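Long-range contacts in microcin B17-processing protein McbB (Escherichia coli str. K-12 substr. MG1655, PDB 6GRH), which is needed to process the inactive microcin B17 precursor peptide into the active antibiotic in Escherichia coli: residues 99-104 / 141-146; 105-110 / 241-246; 126-131 / 150-155. All coordinates share one frame; numbering follows the deposited sequence.

Contact 1 of 3, residues 99-104 / 141-146; sequences VIISDV and IWLHLE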
loop_
_atom_site.group_PDB
_atom_site.type_symbol
_atom_site.label_atom_id
_atom_site.label_comp_id
_atom_site.label_asym_id
_atom_site.label_seq_id
_atom_site.Cartn_x
_atom_site.Cartn_y
_atom_site.Cartn_z
ATOM N N VAL B 99 -28.935 6.646 16.360
ATOM C CA VAL B 99 -29.274 8.064 16.404
ATOM C C VAL B 99 -28.340 8.776 15.443
ATOM O O VAL B 99 -27.208 8.370 15.278
ATOM C CB VAL B 99 -29.175 8.684 17.810
ATOM C CG1 VAL B 99 -30.199 8.068 18.742
ATOM C CG2 VAL B 99 -27.804 8.548 18.443
ATOM N N ILE B 100 -28.824 9.834 14.816
ATOM C CA ILE B 100 -28.001 10.688 13.981
ATOM C C ILE B 100 -27.851 12.027 14.687
ATOM O O ILE B 100 -28.850 12.660 15.037
ATOM C CB ILE B 100 -28.601 10.875 12.584
ATOM C CG1 ILE B 100 -28.640 9.529 11.876
ATOM C CG2 ILE B 100 -27.753 11.872 11.776
ATOM C CD1 ILE B 100 -29.298 9.572 10.525
ATOM N N ILE B 101 -26.605 12.415 14.965
ATOM C CA ILE B 101 -26.291 13.707 15.574
ATOM C C ILE B 101 -25.632 14.538 14.485
ATOM O O ILE B 101 -24.686 14.065 13.803
ATOM C CB ILE B 101 -25.366 13.586 16.819
ATOM C CG1 ILE B 101 -26.003 12.694 17.899
ATOM C CG2 ILE B 101 -25.099 14.966 17.393
ATOM C CD1 ILE B 101 -25.197 12.464 19.167
ATOM N N SER B 102 -26.121 15.751 14.270
ATOM C CA SER B 102 -25.604 16.533 13.136
ATOM C C SER B 102 -25.705 18.013 13.328
ATOM O O SER B 102 -26.559 18.492 14.078
ATOM C CB SER B 102 -26.359 16.147 11.849
ATOM O OG SER B 102 -25.723 16.663 10.695
ATOM N N ASP B 103 -24.839 18.733 12.624
ATOM C CA ASP B 103 -24.951 20.185 12.486
ATOM C C ASP B 103 -25.894 20.592 11.372
ATOM O O ASP B 103 -26.218 21.766 11.255
ATOM C CB ASP B 103 -23.565 20.847 12.325
ATOM C CG ASP B 103 -22.824 20.472 11.019
ATOM O OD1 ASP B 103 -23.238 19.575 10.252
ATOM O OD2 ASP B 103 -21.745 21.078 10.789
ATOM N N VAL B 104 -26.355 19.637 10.561
ATOM C CA VAL B 104 -27.405 19.894 9.553
ATOM C C VAL B 104 -28.577 18.913 9.748
ATOM O O VAL B 104 -28.908 18.170 8.837
ATOM C CB VAL B 104 -26.859 19.847 8.085
ATOM C CG1 VAL B 104 -25.928 21.018 7.821
ATOM C CG2 VAL B 104 -26.150 18.538 7.759
ATOM N N ILE B 141 -24.220 5.591 17.342
ATOM C CA ILE B 141 -24.294 7.027 17.179
ATOM C C ILE B 141 -23.606 7.421 15.874
ATOM O O ILE B 141 -22.375 7.254 15.736
ATOM C CB ILE B 141 -23.643 7.767 18.376
ATOM C CG1 ILE B 141 -24.306 7.340 19.687
ATOM C CG2 ILE B 141 -23.687 9.270 18.155
ATOM C CD1 ILE B 141 -23.692 7.938 20.937
ATOM N N TRP B 142 -24.388 7.949 14.933
ATOM C CA TRP B 142 -23.862 8.495 13.702
ATOM C C TRP B 142 -23.713 10.002 13.852
ATOM O O TRP B 142 -24.696 10.703 14.015
ATOM C CB TRP B 142 -24.781 8.178 12.509
ATOM C CG TRP B 142 -24.091 8.443 11.192
ATOM C CD1 TRP B 142 -23.584 9.657 10.761
ATOM C CD2 TRP B 142 -23.785 7.503 10.169
ATOM N NE1 TRP B 142 -23.016 9.516 9.527
ATOM C CE2 TRP B 142 -23.092 8.208 9.150
ATOM C CE3 TRP B 142 -24.028 6.136 10.004
ATOM C CZ2 TRP B 142 -22.635 7.592 7.980
ATOM C CZ3 TRP B 142 -23.573 5.514 8.851
ATOM C CH2 TRP B 142 -22.877 6.248 7.851
ATOM N N LEU B 143 -22.468 10.503 13.805
ATOM C CA LEU B 143 -22.211 11.936 13.865
ATOM C C LEU B 143 -21.851 12.448 12.480
ATOM O O LEU B 143 -20.830 12.054 11.944
ATOM C CB LEU B 143 -21.092 12.218 14.845
ATOM C CG LEU B 143 -20.547 13.637 14.972
ATOM C CD1 LEU B 143 -21.615 14.645 15.384
ATOM C CD2 LEU B 143 -19.392 13.621 15.980
ATOM N N HIS B 144 -22.679 13.324 11.913
ATOM C CA HIS B 144 -22.463 13.833 10.571
ATOM C C HIS B 144 -22.239 15.334 10.668
ATOM O O HIS B 144 -23.108 16.054 11.151
ATOM C CB HIS B 144 -23.644 13.512 9.660
ATOM C CG HIS B 144 -23.548 14.142 8.311
ATOM N ND1 HIS B 144 -22.654 13.709 7.362
ATOM C CD2 HIS B 144 -24.174 15.213 7.782
ATOM C CE1 HIS B 144 -22.765 14.469 6.286
ATOM N NE2 HIS B 144 -23.706 15.367 6.501
ATOM N N LEU B 145 -21.087 15.797 10.166
ATOM C CA LEU B 145 -20.715 17.212 10.188
ATOM C C LEU B 145 -20.411 17.776 8.797
ATOM O O LEU B 145 -19.517 17.264 8.106
ATOM C CB LEU B 145 -19.483 17.404 11.070
ATOM C CG LEU B 145 -19.672 17.022 12.539
ATOM C CD1 LEU B 145 -18.368 17.159 13.307
ATOM C CD2 LEU B 145 -20.752 17.882 13.173
ATOM N N GLU B 146 -21.157 18.800 8.383
ATOM C CA GLU B 146 -20.767 19.654 7.252
ATOM C C GLU B 146 -19.681 20.644 7.645
ATOM O O GLU B 146 -18.731 20.872 6.893
ATOM C CB GLU B 146 -21.969 20.412 6.668
ATOM C CG GLU B 146 -22.799 19.548 5.761
ATOM C CD GLU B 146 -23.786 20.273 4.859
ATOM O OE1 GLU B 146 -23.721 21.510 4.662
ATOM O OE2 GLU B 146 -24.616 19.538 4.306
#
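Ser102 OG, across from His144, serves two bonds: it donates to His144 O at 2.7 Å and accepts from Val104 N at 3.0 Å. The second bond makes an ST turn just where strand 97-102 ends beside its parallel neighbour, strand 139-144, in the mixed sheet. The hydroxyl reaches both partners with OG anti to the backbone N (chi1 -168°), and it approaches His144 O tilted 35° from the carbonyl plane. Along the strands, the parallel pattern shows in the nearly straight bonds Trp142 N to Val99 O, Ile101 N to Trp142 O and His144 N to Ile101 O. Ile101 CD1 packs on Ile141 CG2 at 3.7 Å on one face of the sheet; Ile100 CG1 lies alongside Trp142 CB on the other. There the indole NE1 and His144 ND1 both bond to Ser171 OG, and helix 236-254 packs against both rings. Beyond the strand pairing, Asp103 OD1 accepts from Glu146 N at 2.9 Å through its syn lone pair, while OD2 accepts from Asn147 N. The Glu146 side chain, its carboxylate salt-bridged to Arg239, crosses that of Val104 at about a right angle, with Glu146 CD 3.7 Å from Val104 CG1.

Contact 2 of 3, residues 105-110 / 241-246; sequences PHLFSN and FSYHLI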
loop_
_atom_site.group_PDB
_atom_site.type_symbol
_atom_site.label_atom_id
_atom_site.label_comp_id
_atom_site.label_asym_id
_atom_site.label_seq_id
_atom_site.Cartn_x
_atom_site.Cartn_y
_atom_site.Cartn_z
ATOM N N PRO B 105 -29.226 18.931 10.937
ATOM C CA PRO B 105 -30.305 17.965 11.178
ATOM C C PRO B 105 -31.451 18.043 10.185
ATOM O O PRO B 105 -32.080 17.030 9.928
ATOM C CB PRO B 105 -30.794 18.318 12.584
ATOM C CG PRO B 105 -30.434 19.758 12.759
ATOM C CD PRO B 105 -29.111 19.909 12.038
ATOM N N HIS B 106 -31.735 19.236 9.658
ATOM C CA HIS B 106 -32.745 19.403 8.589
ATOM C C HIS B 106 -32.541 18.514 7.331
ATOM O O HIS B 106 -33.514 18.106 6.721
ATOM C CB HIS B 106 -32.909 20.889 8.199
ATOM C CG HIS B 106 -31.621 21.569 7.836
ATOM N ND1 HIS B 106 -30.648 21.884 8.767
ATOM C CD2 HIS B 106 -31.145 21.990 6.638
ATOM C CE1 HIS B 106 -29.638 22.479 8.162
ATOM N NE2 HIS B 106 -29.915 22.558 6.870
ATOM N N LEU B 107 -31.293 18.170 6.986
ATOM C CA LEU B 107 -31.008 17.209 5.899
ATOM C C LEU B 107 -31.645 15.838 6.160
ATOM O O LEU B 107 -31.909 15.092 5.226
ATOM C CB LEU B 107 -29.485 17.047 5.672
ATOM C CG LEU B 107 -28.972 15.950 4.708
ATOM C CD1 LEU B 107 -29.487 16.207 3.280
ATOM C CD2 LEU B 107 -27.427 15.833 4.750
ATOM N N PHE B 108 -31.897 15.520 7.429
ATOM C CA PHE B 108 -32.435 14.230 7.835
ATOM C C PHE B 108 -33.863 14.299 8.338
ATOM O O PHE B 108 -34.322 13.343 8.940
ATOM C CB PHE B 108 -31.574 13.653 8.947
ATOM C CG PHE B 108 -30.152 13.479 8.563
ATOM C CD1 PHE B 108 -29.200 14.394 8.959
ATOM C CD2 PHE B 108 -29.773 12.408 7.781
ATOM C CE1 PHE B 108 -27.861 14.218 8.614
ATOM C CE2 PHE B 108 -28.441 12.222 7.434
ATOM C CZ PHE B 108 -27.486 13.139 7.848
ATOM N N SER B 109 -34.566 15.386 8.056
ATOM C CA SER B 109 -35.894 15.589 8.633
ATOM C C SER B 109 -36.939 14.559 8.158
ATOM O O SER B 109 -37.963 14.396 8.807
ATOM C CB SER B 109 -36.382 17.001 8.362
ATOM O OG SER B 109 -36.547 17.196 6.984
ATOM N N ASN B 110 -36.699 13.873 7.042
ATOM C CA ASN B 110 -37.572 12.772 6.629
ATOM C C ASN B 110 -36.938 11.374 6.779
ATOM O O ASN B 110 -37.576 10.380 6.444
ATOM C CB ASN B 110 -38.066 13.025 5.196
ATOM C CG ASN B 110 -39.013 14.212 5.103
ATOM O OD1 ASN B 110 -38.787 15.140 4.324
ATOM N ND2 ASN B 110 -40.054 14.211 5.916
ATOM N N PHE B 241 -26.184 12.577 -2.600
ATOM C CA PHE B 241 -25.223 11.473 -2.707
ATOM C C PHE B 241 -24.802 11.006 -1.325
ATOM O O PHE B 241 -24.865 9.816 -1.023
ATOM C CB PHE B 241 -24.020 11.982 -3.515
ATOM C CG PHE B 241 -22.981 10.946 -3.840
ATOM C CD1 PHE B 241 -23.140 10.072 -4.925
ATOM C CD2 PHE B 241 -21.811 10.889 -3.118
ATOM C CE1 PHE B 241 -22.147 9.146 -5.262
ATOM C CE2 PHE B 241 -20.816 9.977 -3.449
ATOM C CZ PHE B 241 -20.982 9.099 -4.515
ATOM N N SER B 242 -24.411 11.961 -0.483
ATOM C CA SER B 242 -24.029 11.684 0.918
ATOM C C SER B 242 -25.152 10.993 1.695
ATOM O O SER B 242 -24.935 10.017 2.400
ATOM C CB SER B 242 -23.665 12.992 1.629
ATOM O OG SER B 242 -22.533 13.617 1.025
ATOM N N TYR B 243 -26.362 11.517 1.529
ATOM C CA TYR B 243 -27.570 10.971 2.168
ATOM C C TYR B 243 -27.766 9.495 1.820
ATOM O O TYR B 243 -28.023 8.679 2.703
ATOM C CB TYR B 243 -28.769 11.792 1.708
ATOM C CG TYR B 243 -30.101 11.573 2.369
ATOM C CD1 TYR B 243 -30.349 12.053 3.652
ATOM C CD2 TYR B 243 -31.147 10.959 1.679
ATOM C CE1 TYR B 243 -31.608 11.908 4.241
ATOM C CE2 TYR B 243 -32.418 10.810 2.263
ATOM C CZ TYR B 243 -32.637 11.302 3.546
ATOM O OH TYR B 243 -33.863 11.146 4.134
ATOM N N HIS B 244 -27.621 9.160 0.538
ATOM C CA HIS B 244 -27.725 7.779 0.121
ATOM C C HIS B 244 -26.632 6.884 0.719
ATOM O O HIS B 244 -26.923 5.761 1.161
ATOM C CB HIS B 244 -27.723 7.698 -1.397
ATOM C CG HIS B 244 -28.026 6.339 -1.922
ATOM N ND1 HIS B 244 -29.232 5.698 -1.694
ATOM C CD2 HIS B 244 -27.268 5.486 -2.653
ATOM C CE1 HIS B 244 -29.189 4.499 -2.252
ATOM N NE2 HIS B 244 -28.016 4.353 -2.850
ATOM N N LEU B 245 -25.379 7.355 0.709
ATOM C CA LEU B 245 -24.289 6.592 1.322
ATOM C C LEU B 245 -24.462 6.324 2.814
ATOM O O LEU B 245 -24.171 5.221 3.284
ATOM C CB LEU B 245 -22.930 7.247 1.045
ATOM C CG LEU B 245 -22.379 7.120 -0.360
ATOM C CD1 LEU B 245 -21.033 7.847 -0.462
ATOM C CD2 LEU B 245 -22.153 5.683 -0.742
ATOM N N ILE B 246 -24.960 7.317 3.538
ATOM C CA ILE B 246 -25.312 7.175 4.957
ATOM C C ILE B 246 -26.387 6.091 5.127
ATOM O O ILE B 246 -26.229 5.138 5.923
ATOM C CB ILE B 246 -25.754 8.520 5.557
ATOM C CG1 ILE B 246 -24.577 9.509 5.608
ATOM C CG2 ILE B 246 -26.311 8.355 6.970
ATOM C CD1 ILE B 246 -24.938 10.929 5.982
HETATM O O HOH W 1 -34.521 13.680 5.053
#
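The nearest CA atoms across the contact are those of Leu107 and Tyr243, 8.0 Å apart, where the 3-10 turn 105-107 and the loop after it face helix 236-254, so side chains and a water must span the gap. The Tyr243 ring does most of this. Its CG stands anti to the backbone N (chi1 -171°), directed off the helix. Tyr243 CE1 lies 3.3 Å from Leu107 O and 4.0 Å from Phe108 CD2, the Phe108 and Tyr243 side chains running antiparallel alongside one another. Ile246, one turn farther along the helix, crosses Phe108 at about a right angle and sets CD1 at the ring edge, 3.9 Å from Phe108 CZ. On the fold scale, the helix and loop pack together on the side of the mixed sheet that carries Trp142 and His144; Ile246 touches both of those residues, and Trp115 of helix 111-115 joins Phe108, Tyr243 and Ile246. Elsewhere on the same helix, His244 and Phe241 meet a second subunit of this protein. The polar end of Tyr243 bonds to Gln114 OE1, and Tyr243 OH also accepts from a water at 2.8 Å. That water donates to Leu107 O and accepts from Asn110 N, both at 3.0 Å, linking the phenol to two backbone groups of the loop.

Contact 3 of 3, residues 126-131 / 150-155; sequences IDIKDN and SDIVKR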
loop_
_atom_site.group_PDB
_atom_site.type_symbol
_atom_site.label_atom_id
_atom_site.label_comp_id
_atom_site.label_asym_id
_atom_site.label_seq_id
_atom_site.Cartn_x
_atom_site.Cartn_y
_atom_site.Cartn_z
ATOM N N ILE B 126 -30.630 14.377 16.153
ATOM C CA ILE B 126 -30.232 15.311 17.195
ATOM C C ILE B 126 -29.376 16.449 16.611
ATOM O O ILE B 126 -28.408 16.213 15.871
ATOM C CB ILE B 126 -29.478 14.578 18.318
ATOM C CG1 ILE B 126 -30.363 13.489 18.912
ATOM C CG2 ILE B 126 -29.061 15.560 19.414
ATOM C CD1 ILE B 126 -29.602 12.388 19.605
ATOM N N ASP B 127 -29.744 17.682 16.939
ATOM C CA ASP B 127 -28.955 18.839 16.555
ATOM C C ASP B 127 -27.766 18.916 17.503
ATOM O O ASP B 127 -27.951 18.902 18.718
ATOM C CB ASP B 127 -29.787 20.127 16.624
ATOM C CG ASP B 127 -29.081 21.338 15.971
ATOM O OD1 ASP B 127 -27.834 21.398 15.951
ATOM O OD2 ASP B 127 -29.795 22.247 15.496
ATOM N N ILE B 128 -26.556 19.007 16.957
ATOM C CA ILE B 128 -25.358 19.173 17.775
ATOM C C ILE B 128 -25.436 20.382 18.748
ATOM O O ILE B 128 -24.853 20.332 19.813
ATOM C CB ILE B 128 -24.072 19.247 16.899
ATOM C CG1 ILE B 128 -22.815 19.085 17.748
ATOM C CG2 ILE B 128 -24.006 20.544 16.107
ATOM C CD1 ILE B 128 -22.685 17.706 18.375
ATOM N N LYS B 129 -26.169 21.434 18.383
ATOM C CA LYS B 129 -26.406 22.609 19.261
ATOM C C LYS B 129 -27.153 22.305 20.575
ATOM O O LYS B 129 -27.103 23.103 21.501
ATOM C CB LYS B 129 -27.208 23.686 18.509
ATOM C CG LYS B 129 -26.489 24.282 17.304
ATOM N N ASP B 130 -27.865 21.184 20.646
ATOM C CA ASP B 130 -28.566 20.779 21.866
ATOM C C ASP B 130 -27.624 20.546 23.047
ATOM O O ASP B 130 -26.666 19.799 22.942
ATOM C CB ASP B 130 -29.379 19.501 21.622
ATOM C CG ASP B 130 -30.611 19.735 20.738
ATOM O OD1 ASP B 130 -30.919 20.902 20.403
ATOM O OD2 ASP B 130 -31.277 18.735 20.375
ATOM N N ASN B 131 -27.899 21.215 24.167
ATOM C CA ASN B 131 -27.340 20.829 25.462
ATOM C C ASN B 131 -28.160 19.644 25.979
ATOM O O ASN B 131 -29.290 19.419 25.521
ATOM C CB ASN B 131 -27.387 22.011 26.447
ATOM C CG ASN B 131 -26.514 23.184 26.003
ATOM O OD1 ASN B 131 -26.908 24.337 26.124
ATOM N ND2 ASN B 131 -25.324 22.886 25.480
ATOM N N SER B 150 -12.806 19.330 15.288
ATOM C CA SER B 150 -12.426 18.194 16.132
ATOM C C SER B 150 -13.004 18.228 17.542
ATOM O O SER B 150 -13.274 17.175 18.094
ATOM C CB SER B 150 -10.895 18.048 16.217
ATOM O OG SER B 150 -10.283 19.206 16.741
ATOM N N ASP B 151 -13.161 19.419 18.120
ATOM C CA ASP B 151 -13.827 19.592 19.418
ATOM C C ASP B 151 -15.238 19.000 19.495
ATOM O O ASP B 151 -15.651 18.558 20.555
ATOM C CB ASP B 151 -13.911 21.078 19.821
ATOM C CG ASP B 151 -12.607 21.625 20.382
ATOM O OD1 ASP B 151 -11.637 20.860 20.592
ATOM O OD2 ASP B 151 -12.556 22.843 20.638
ATOM N N ILE B 152 -15.974 19.005 18.381
ATOM C CA ILE B 152 -17.328 18.430 18.356
ATOM C C ILE B 152 -17.248 16.921 18.554
ATOM O O ILE B 152 -17.976 16.353 19.344
ATOM C CB ILE B 152 -18.044 18.737 17.045
ATOM C CG1 ILE B 152 -18.244 20.261 16.913
ATOM C CG2 ILE B 152 -19.356 17.981 16.984
ATOM C CD1 ILE B 152 -18.685 20.709 15.539
ATOM N N VAL B 153 -16.324 16.275 17.845
ATOM C CA VAL B 153 -16.123 14.842 17.995
ATOM C C VAL B 153 -15.684 14.529 19.418
ATOM O O VAL B 153 -16.165 13.569 20.018
ATOM C CB VAL B 153 -15.109 14.282 16.969
ATOM C CG1 VAL B 153 -14.925 12.775 17.153
ATOM C CG2 VAL B 153 -15.575 14.574 15.555
ATOM N N LYS B 154 -14.789 15.345 19.962
ATOM C CA LYS B 154 -14.285 15.128 21.305
ATOM C C LYS B 154 -15.392 15.234 22.368
ATOM O O LYS B 154 -15.437 14.422 23.286
ATOM C CB LYS B 154 -13.164 16.128 21.581
ATOM C CG LYS B 154 -12.500 16.045 22.933
ATOM C CD LYS B 154 -11.315 17.021 22.932
ATOM C CE LYS B 154 -10.680 17.153 24.294
ATOM N NZ LYS B 154 -9.687 16.054 24.470
ATOM N N ARG B 155 -16.274 16.215 22.215
ATOM C CA ARG B 155 -17.441 16.361 23.097
ATOM C C ARG B 155 -18.351 15.110 23.075
ATOM O O ARG B 155 -18.783 14.630 24.124
ATOM C CB ARG B 155 -18.251 17.589 22.684
ATOM C CG ARG B 155 -19.538 17.815 23.477
ATOM C CD ARG B 155 -20.476 18.740 22.729
ATOM N NE ARG B 155 -21.820 18.805 23.320
ATOM C CZ ARG B 155 -22.908 19.255 22.689
ATOM N NH1 ARG B 155 -22.841 19.688 21.428
ATOM N NH2 ARG B 155 -24.084 19.266 23.319
#
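Arg155 and Ile128 pass alongside each other, the arginine reaching out from helix 150-160 as the isoleucine points back toward it. The arginine chain is extended from CG to NE, with CG anti to the backbone N, and its guanidinium ends at the type I turn Asp127-Asp130 that follows strand 122-127. Two backbone carbonyls meet the edge of this flat group: Arg155 NH1 donates to Ile128 O at 2.7 Å and Arg155 NH2 to Asp130 O at 2.7 Å. Both acceptors lie close to the guanidinium plane, and the NH1 bond is the straighter, with an N-H...O angle of 163° against 145°. Beside this fork, Ile128 CD1 packs on Ile152 CG2 at 3.6 Å, the two side chains meeting at a slant, and also sits 3.6 Å from Arg155 NH1. Lys129 N also bonds to Asp127 OD1, an Asx turn within the type I turn. The contact thus joins the end of an outer strand of the mixed sheet, as counted within this chain, to a helix packed on that sheet. Both acceptors are neutral carbonyls, so these two bonds are charge-assisted without being salt bridges; two N-H groups held on one turn should restrict rotation of the guanidinium.

In the fold
From the N terminus, strand 97-102 and the following loop supply the first halves of contacts 1 and 2 in immediate succession. Strand 122-127 then opens contact 3, strand 139-144 closes contact 1, and helix 150-160 closes contact 3, so these two loops cross. Contact 2 closes much later, at helix 236-254; it therefore crosses contact 1 and encloses all of contact 3. Strand 97-102 lies between the other two strands in the mixed sheet, and the backbone pairs Ile100 O with Ile126 N and Ser102 N with Ile126 O connect contact 1 to contact 3. Towards contact 2, His144 CD2 packs 3.9 Å from Phe108 CZ, tying the sheet to the loop that meets helix 236-254.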